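Local structure of Lmo0181 protein (Listeria monocytogenes serovar 1/2a, 5F7V) at residues A[278-283]-A[347-352]; A[105-110]-A[323-328]. The protein binds the cyclic glucan cycloalternan as the substrate-binding lipoprotein of an ABC transporter, and so probably delivers it for uptake across the cell membrane. One frame throughout, in Å; residues are numbered along the deposited sequence.

Contact 1. Residues A[278-283]-A[347-352]. With GLC (alpha-D-glucopyranose), chain B; GLC (alpha-D-glucopyranose), chain C.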
loop_
_atom_site.group_PDB
_atom_site.type_symbol
_atom_site.label_atom_id
_atom_site.label_comp_id
_atom_site.label_asym_id
_atom_site.label_seq_id
_atom_site.Cartn_x
_atom_site.Cartn_y
_atom_site.Cartn_z
ATOM N N THR A 278 6.127 -3.124 -10.152
ATOM C CA THR A 278 5.175 -3.509 -9.107
ATOM C C THR A 278 5.395 -2.635 -7.888
ATOM O O THR A 278 6.461 -2.050 -7.627
ATOM C CB THR A 278 5.382 -4.964 -8.745
ATOM O OG1 THR A 278 6.741 -5.135 -8.344
ATOM C CG2 THR A 278 5.026 -5.846 -9.966
ATOM N N HIS A 279 4.316 -2.485 -7.151
ATOM C CA HIS A 279 4.349 -1.710 -5.898
ATOM C C HIS A 279 5.129 -2.441 -4.823
ATOM O O HIS A 279 5.171 -3.653 -4.743
ATOM C CB HIS A 279 2.932 -1.486 -5.397
ATOM C CG HIS A 279 2.297 -0.261 -5.964
ATOM N ND1 HIS A 279 1.021 -0.253 -6.476
ATOM C CD2 HIS A 279 2.737 1.016 -6.027
ATOM C CE1 HIS A 279 0.709 0.979 -6.836
ATOM N NE2 HIS A 279 1.726 1.761 -6.563
ATOM N N PHE A 280 5.729 -1.668 -3.932
ATOM C CA PHE A 280 6.319 -2.101 -2.662
ATOM C C PHE A 280 5.921 -1.086 -1.612
ATOM O O PHE A 280 6.253 0.087 -1.699
ATOM C CB PHE A 280 7.841 -2.196 -2.763
ATOM C CG PHE A 280 8.477 -2.715 -1.504
ATOM C CD1 PHE A 280 8.611 -4.090 -1.313
ATOM C CD2 PHE A 280 8.863 -1.847 -0.500
ATOM C CE1 PHE A 280 9.191 -4.569 -0.152
ATOM C CE2 PHE A 280 9.413 -2.333 0.671
ATOM C CZ PHE A 280 9.561 -3.674 0.814
ATOM N N PHE A 281 5.202 -1.577 -0.624
ATOM C CA PHE A 281 4.721 -0.747 0.486
ATOM C C PHE A 281 5.247 -1.329 1.780
ATOM O O PHE A 281 5.528 -2.502 1.882
ATOM C CB PHE A 281 3.191 -0.698 0.453
ATOM C CG PHE A 281 2.635 0.041 -0.725
ATOM C CD1 PHE A 281 2.967 1.377 -0.927
ATOM C CD2 PHE A 281 1.748 -0.565 -1.574
ATOM C CE1 PHE A 281 2.464 2.053 -2.014
ATOM C CE2 PHE A 281 1.249 0.116 -2.670
ATOM C CZ PHE A 281 1.594 1.428 -2.883
ATOM N N ALA A 282 5.332 -0.491 2.793
ATOM C CA ALA A 282 5.726 -0.937 4.121
ATOM C C ALA A 282 5.129 -0.073 5.181
ATOM O O ALA A 282 5.019 1.134 4.989
ATOM C CB ALA A 282 7.234 -0.941 4.296
ATOM N N ASN A 283 4.712 -0.686 6.278
ATOM C CA ASN A 283 4.273 0.065 7.453
ATOM C C ASN A 283 5.279 -0.058 8.566
ATOM O O ASN A 283 5.896 -1.113 8.710
ATOM C CB ASN A 283 2.930 -0.484 7.905
ATOM C CG ASN A 283 1.870 -0.278 6.826
ATOM O OD1 ASN A 283 1.767 0.800 6.274
ATOM N ND2 ASN A 283 1.065 -1.308 6.551
ATOM N N GLU A 347 7.175 -13.314 -6.501
ATOM C CA GLU A 347 7.725 -13.050 -7.849
ATOM C C GLU A 347 7.672 -11.555 -8.155
ATOM O O GLU A 347 8.590 -11.016 -8.789
ATOM C CB GLU A 347 6.903 -13.791 -8.891
ATOM C CG GLU A 347 7.122 -15.285 -8.874
ATOM C CD GLU A 347 6.009 -16.068 -9.560
ATOM O OE1 GLU A 347 5.017 -15.470 -10.034
ATOM O OE2 GLU A 347 6.182 -17.306 -9.622
ATOM N N SER A 348 6.632 -10.864 -7.684
ATOM C CA SER A 348 6.461 -9.439 -7.960
ATOM C C SER A 348 7.594 -8.601 -7.389
ATOM O O SER A 348 7.874 -7.542 -7.946
ATOM C CB SER A 348 5.114 -8.970 -7.421
ATOM O OG SER A 348 3.990 -9.540 -8.064
ATOM N N LEU A 349 8.275 -9.047 -6.335
ATOM C CA LEU A 349 9.321 -8.250 -5.708
ATOM C C LEU A 349 10.498 -7.985 -6.612
ATOM O O LEU A 349 11.174 -6.983 -6.434
ATOM C CB LEU A 349 9.766 -8.912 -4.423
ATOM C CG LEU A 349 8.700 -9.052 -3.335
ATOM C CD1 LEU A 349 9.201 -9.949 -2.230
ATOM C CD2 LEU A 349 8.307 -7.686 -2.799
ATOM N N GLN A 350 10.739 -8.822 -7.615
ATOM C CA GLN A 350 11.803 -8.563 -8.573
ATOM C C GLN A 350 11.646 -7.214 -9.292
ATOM O O GLN A 350 12.602 -6.545 -9.643
ATOM C CB GLN A 350 11.859 -9.662 -9.645
ATOM C CG GLN A 350 13.039 -9.492 -10.589
ATOM C CD GLN A 350 13.238 -10.618 -11.614
ATOM O OE1 GLN A 350 13.779 -10.429 -12.707
ATOM N NE2 GLN A 350 12.753 -11.788 -11.281
ATOM N N TYR A 351 10.392 -6.813 -9.504
ATOM C CA TYR A 351 10.088 -5.662 -10.358
ATOM C C TYR A 351 9.654 -4.468 -9.548
ATOM O O TYR A 351 9.112 -3.535 -10.103
ATOM C CB TYR A 351 8.985 -6.036 -11.362
ATOM C CG TYR A 351 9.144 -7.438 -11.898
ATOM C CD1 TYR A 351 10.248 -7.779 -12.678
ATOM C CD2 TYR A 351 8.203 -8.420 -11.591
ATOM C CE1 TYR A 351 10.375 -9.069 -13.162
ATOM C CE2 TYR A 351 8.371 -9.718 -12.060
ATOM C CZ TYR A 351 9.425 -10.057 -12.829
ATOM O OH TYR A 351 9.595 -11.345 -13.302
ATOM N N MET A 352 9.919 -4.448 -8.259
ATOM C CA MET A 352 9.402 -3.399 -7.397
ATOM C C MET A 352 9.924 -2.018 -7.767
ATOM O O MET A 352 11.071 -1.843 -8.212
ATOM C CB MET A 352 9.743 -3.699 -5.933
ATOM C CG MET A 352 11.210 -3.558 -5.591
ATOM S SD MET A 352 11.571 -3.592 -3.811
ATOM C CE MET A 352 11.322 -5.291 -3.620
HETATM C C1 GLC B . -1.815 -0.459 2.351
HETATM C C2 GLC B . -0.468 -0.593 3.024
HETATM C C3 GLC B . 0.177 0.772 3.181
HETATM C C4 GLC B . 0.194 1.515 1.850
HETATM C C5 GLC B . -1.216 1.607 1.282
HETATM C C6 GLC B . -1.257 2.229 -0.107
HETATM O O2 GLC B . -0.651 -1.230 4.293
HETATM O O3 GLC B . 1.516 0.566 3.623
HETATM O O4 GLC B . 0.640 2.851 2.105
HETATM O O5 GLC B . -1.744 0.271 1.132
HETATM O O6 GLC B . -2.626 2.053 -0.538
HETATM C C1 GLC C . -3.020 2.999 -1.536
HETATM C C2 GLC C . -4.523 2.793 -1.673
HETATM C C3 GLC C . -4.788 1.365 -2.150
HETATM C C4 GLC C . -4.045 1.123 -3.451
HETATM C C5 GLC C . -2.566 1.525 -3.347
HETATM C C6 GLC C . -1.830 1.549 -4.690
HETATM O O2 GLC C . -5.195 3.058 -0.429
HETATM O O3 GLC C . -6.206 1.259 -2.343
HETATM O O4 GLC C . -4.074 -0.273 -3.792
HETATM O O5 GLC C . -2.372 2.826 -2.793
HETATM O O6 GLC C . -2.485 2.473 -5.552
#

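Contact 2. Residues A[105-110]-A[323-328]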
loop_
_atom_site.group_PDB
_atom_site.type_symbol
_atom_site.label_atom_id
_atom_site.label_comp_id
_atom_site.label_asym_id
_atom_site.label_seq_id
_atom_site.Cartn_x
_atom_site.Cartn_y
_atom_site.Cartn_z
ATOM N N THR A 105 17.948 -9.824 9.694
ATOM C CA THR A 105 16.949 -10.841 9.467
ATOM C C THR A 105 15.654 -10.302 8.906
ATOM O O THR A 105 14.732 -11.099 8.672
ATOM C CB THR A 105 16.623 -11.599 10.775
ATOM O OG1 THR A 105 15.996 -10.702 11.703
ATOM C CG2 THR A 105 17.857 -12.252 11.375
ATOM N N LEU A 106 15.587 -8.983 8.700
ATOM C CA LEU A 106 14.383 -8.353 8.175
ATOM C C LEU A 106 14.526 -8.003 6.710
ATOM O O LEU A 106 15.623 -7.845 6.196
ATOM C CB LEU A 106 14.104 -7.074 8.957
ATOM C CG LEU A 106 14.041 -7.271 10.471
ATOM C CD1 LEU A 106 13.556 -5.953 11.060
ATOM C CD2 LEU A 106 13.060 -8.354 10.848
ATOM N N ASN A 107 13.400 -7.876 6.018
ATOM C CA ASN A 107 13.441 -7.333 4.660
ATOM C C ASN A 107 14.093 -5.957 4.664
ATOM O O ASN A 107 13.676 -5.041 5.367
ATOM C CB ASN A 107 12.026 -7.245 4.105
ATOM C CG ASN A 107 11.987 -6.678 2.708
ATOM O OD1 ASN A 107 12.227 -5.489 2.501
ATOM N ND2 ASN A 107 11.655 -7.522 1.723
ATOM N N LYS A 108 15.151 -5.838 3.878
ATOM C CA LYS A 108 15.946 -4.626 3.951
ATOM C C LYS A 108 15.282 -3.363 3.418
ATOM O O LYS A 108 15.446 -2.293 4.003
ATOM C CB LYS A 108 17.230 -4.827 3.187
ATOM C CG LYS A 108 18.242 -3.751 3.547
ATOM C CD LYS A 108 19.630 -4.088 3.079
ATOM C CE LYS A 108 20.508 -2.847 3.082
ATOM N NZ LYS A 108 21.711 -3.075 2.229
ATOM N N GLN A 109 14.532 -3.524 2.337
ATOM C CA GLN A 109 13.798 -2.393 1.789
ATOM C C GLN A 109 12.752 -1.899 2.785
ATOM O O GLN A 109 12.558 -0.705 2.942
ATOM C CB GLN A 109 13.130 -2.772 0.462
ATOM C CG GLN A 109 14.122 -2.964 -0.668
ATOM C CD GLN A 109 14.926 -4.229 -0.492
ATOM O OE1 GLN A 109 14.397 -5.303 -0.204
ATOM N NE2 GLN A 109 16.222 -4.095 -0.612
ATOM N N ALA A 110 12.107 -2.808 3.485
ATOM C CA ALA A 110 11.081 -2.437 4.440
ATOM C C ALA A 110 11.701 -1.774 5.656
ATOM O O ALA A 110 11.185 -0.785 6.135
ATOM C CB ALA A 110 10.268 -3.661 4.826
ATOM N N ALA A 323 8.015 -8.473 8.665
ATOM C CA ALA A 323 9.351 -8.051 8.313
ATOM C C ALA A 323 10.393 -9.155 8.285
ATOM O O ALA A 323 11.343 -9.084 7.520
ATOM C CB ALA A 323 9.790 -6.955 9.231
ATOM N N THR A 324 10.235 -10.161 9.137
ATOM C CA THR A 324 11.189 -11.272 9.169
ATOM C C THR A 324 11.133 -12.055 7.849
ATOM O O THR A 324 10.030 -12.298 7.358
ATOM C CB THR A 324 10.933 -12.163 10.400
ATOM O OG1 THR A 324 11.147 -11.387 11.590
ATOM C CG2 THR A 324 11.898 -13.360 10.381
ATOM N N GLU A 325 12.284 -12.411 7.281
ATOM C CA GLU A 325 12.403 -13.268 6.081
ATOM C C GLU A 325 12.558 -14.789 6.242
ATOM O O GLU A 325 12.716 -15.524 5.268
ATOM C CB GLU A 325 13.589 -12.799 5.259
ATOM C CG GLU A 325 13.384 -11.366 4.825
ATOM C CD GLU A 325 14.599 -10.841 4.090
ATOM O OE1 GLU A 325 15.718 -10.869 4.678
ATOM O OE2 GLU A 325 14.389 -10.421 2.927
ATOM N N ASN A 326 12.559 -15.264 7.473
ATOM C CA ASN A 326 12.788 -16.686 7.754
ATOM C C ASN A 326 11.822 -17.587 6.963
ATOM O O ASN A 326 10.621 -17.332 6.919
ATOM C CB ASN A 326 12.650 -16.870 9.259
ATOM C CG ASN A 326 12.812 -18.301 9.684
ATOM O OD1 ASN A 326 11.821 -19.043 9.708
ATOM N ND2 ASN A 326 14.037 -18.704 10.022
ATOM N N LYS A 327 12.339 -18.636 6.326
ATOM C CA LYS A 327 11.527 -19.473 5.436
ATOM C C LYS A 327 10.463 -20.265 6.170
ATOM O O LYS A 327 9.383 -20.450 5.608
ATOM C CB LYS A 327 12.412 -20.405 4.593
ATOM C CG LYS A 327 12.984 -19.664 3.393
ATOM C CD LYS A 327 13.897 -20.572 2.562
ATOM C CE LYS A 327 15.067 -19.800 1.938
ATOM N NZ LYS A 327 16.224 -20.698 1.642
ATOM N N GLU A 328 10.726 -20.707 7.395
ATOM C CA GLU A 328 9.750 -21.482 8.167
ATOM C C GLU A 328 8.618 -20.571 8.602
ATOM O O GLU A 328 7.484 -21.023 8.613
ATOM C CB GLU A 328 10.336 -22.234 9.360
ATOM C CG GLU A 328 11.445 -23.197 8.961
ATOM C CD GLU A 328 12.778 -22.481 8.856
ATOM O OE1 GLU A 328 13.242 -21.954 9.895
ATOM O OE2 GLU A 328 13.343 -22.420 7.740
HETATM O O HOH W 1 11.733 -10.385 2.051
HETATM O O HOH W 2 15.940 -8.088 2.196
#

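Contact 1. Residues A[278-283]-A[347-352]
Thr278 holds OG1 between its backbone N and carbonyl carbon (chi1 57°), which turns the hydroxyl to Ser348. It donates to Ser348 O at 2.7 Å from Thr278 OG1, arriving above the carbonyl plane. Ser348 O also accepts from Tyr351 N, so two donors grip it in the turn that follows helix 343-347. Thr278 N donates to Tyr351 O at 3.0 Å, again from above the carbonyl plane. Phe280 has CG anti to its backbone N (chi1 -177°), and its ring lies alongside the Met352 chain. That chain bends at chi3 (74°), which folds the methyl back to the ring: Met352 CE is 3.8 Å from Phe280 CD1. Met352 SD sits 4.3 Å from the centroid of the Phe280 ring, an oblique Met-aromatic contact. Leu349 CD2 meets the edge of the same ring, in its plane. Helix 108-112 also touches the Phe280 side chain.

Thr278 and Met352 form a parallel bridge, which adds the short strand 352-353 to strand 278-287 of the mixed sheet of this periplasmic-binding-protein-type fold. Strand 278-287 also lines the glycan pocket. Asn283 grips one glucose of chain B with both ends of its amide. Its OD1 accepts from glucose O3 at 2.7 Å, and its ND2 donates to glucose O2 at 2.8 Å. C4 and C6 of the chain B glucose lie over one face of the Phe281 ring, C6 over its centre, as in the CH-pi contacts common in sugar sites. His279 CE1 comes within 3.4 Å of C6 of the chain C glucose. The His279 ring has Phe281 CZ over one face, offset toward the rim, and its NE2 is hydrogen-bonded to Asn180 O.

Contact 2. Residues A[105-110]-A[323-328]
Leu106 and Thr324 face each other in a single bridge, their CA atoms 4.4 Å apart, and the two backbone hydrogen bonds fall on the flanking residues. Glu325 N donates to Thr105 O at 3.1 Å, nearly along the C=O axis and almost straight at 171°. Asn107 N donates to Ala323 O at 2.8 Å, in the carbonyl plane. Leu106 CA also lies close to Ala323 O, as a CA-H...O contact.

Leu106 has CG beside its backbone N, anti to the carbonyl carbon. This brings CD2 back to the other segment, 3.9 Å from Ala323 CB and near Thr324 OG1. Glu325 reaches across with its chain extended beyond CG. Its carboxylate lies by the Asn107 backbone, with OE2 3.7 Å from Asn107 CA. The Asn107 amide and the Glu325 carboxylate are turned 65° apart, and water joins them. One water accepts from Asn107 ND2 and donates to Glu325 OE2. A second accepts from Lys108 N and donates to the same OE2. The carboxylate thus sits by the first turn of helix 108-112, where the helix dipole would probably favour its negative charge.

Asn107 is the N-cap of that helix. Its CG is anti to the backbone N (chi1 179°), and OD1 accepts from Ala110 N at 2.9 Å in the carbonyl plane. Asn326 caps helix 327-335: its OD1 accepts from Ile329 N and, weakly, from Glu328 N. Its ND2 returns a weak bond to Glu328 OE1.

The bridge therefore ties together the lead-ins to two helices. Leu106, Ala110 and Ala323 pack on Val124 of strand 119-135. Asn107 touches Phe127 of that strand, and Ala110 also rests on Ala282 of strand 278-287.

Contact 1 lies deeper, its centre about 10 Å from the chain centre, against about 18 Å for contact 2. Contact 1 ties the turn before strand 352-353 to strand 278-287 by Thr278 hydrogen bonds and by apolar and Met-aromatic packing on Phe280, while His279, Phe281 and Asn283 meet the sugars. Contact 2 joins two helix starts near the surface and relies on backbone bonds, Asn caps and water. The two meet where Phe280 CZ packs 3.6 Å from Asn107 OD1, close to Gln109 CB and Ala110 N. Met352 SD packs on Gln109 CG. The start of helix 108-112 belongs to contact 2 but flanks the apolar side of contact 1. Their segments alternate along the chain.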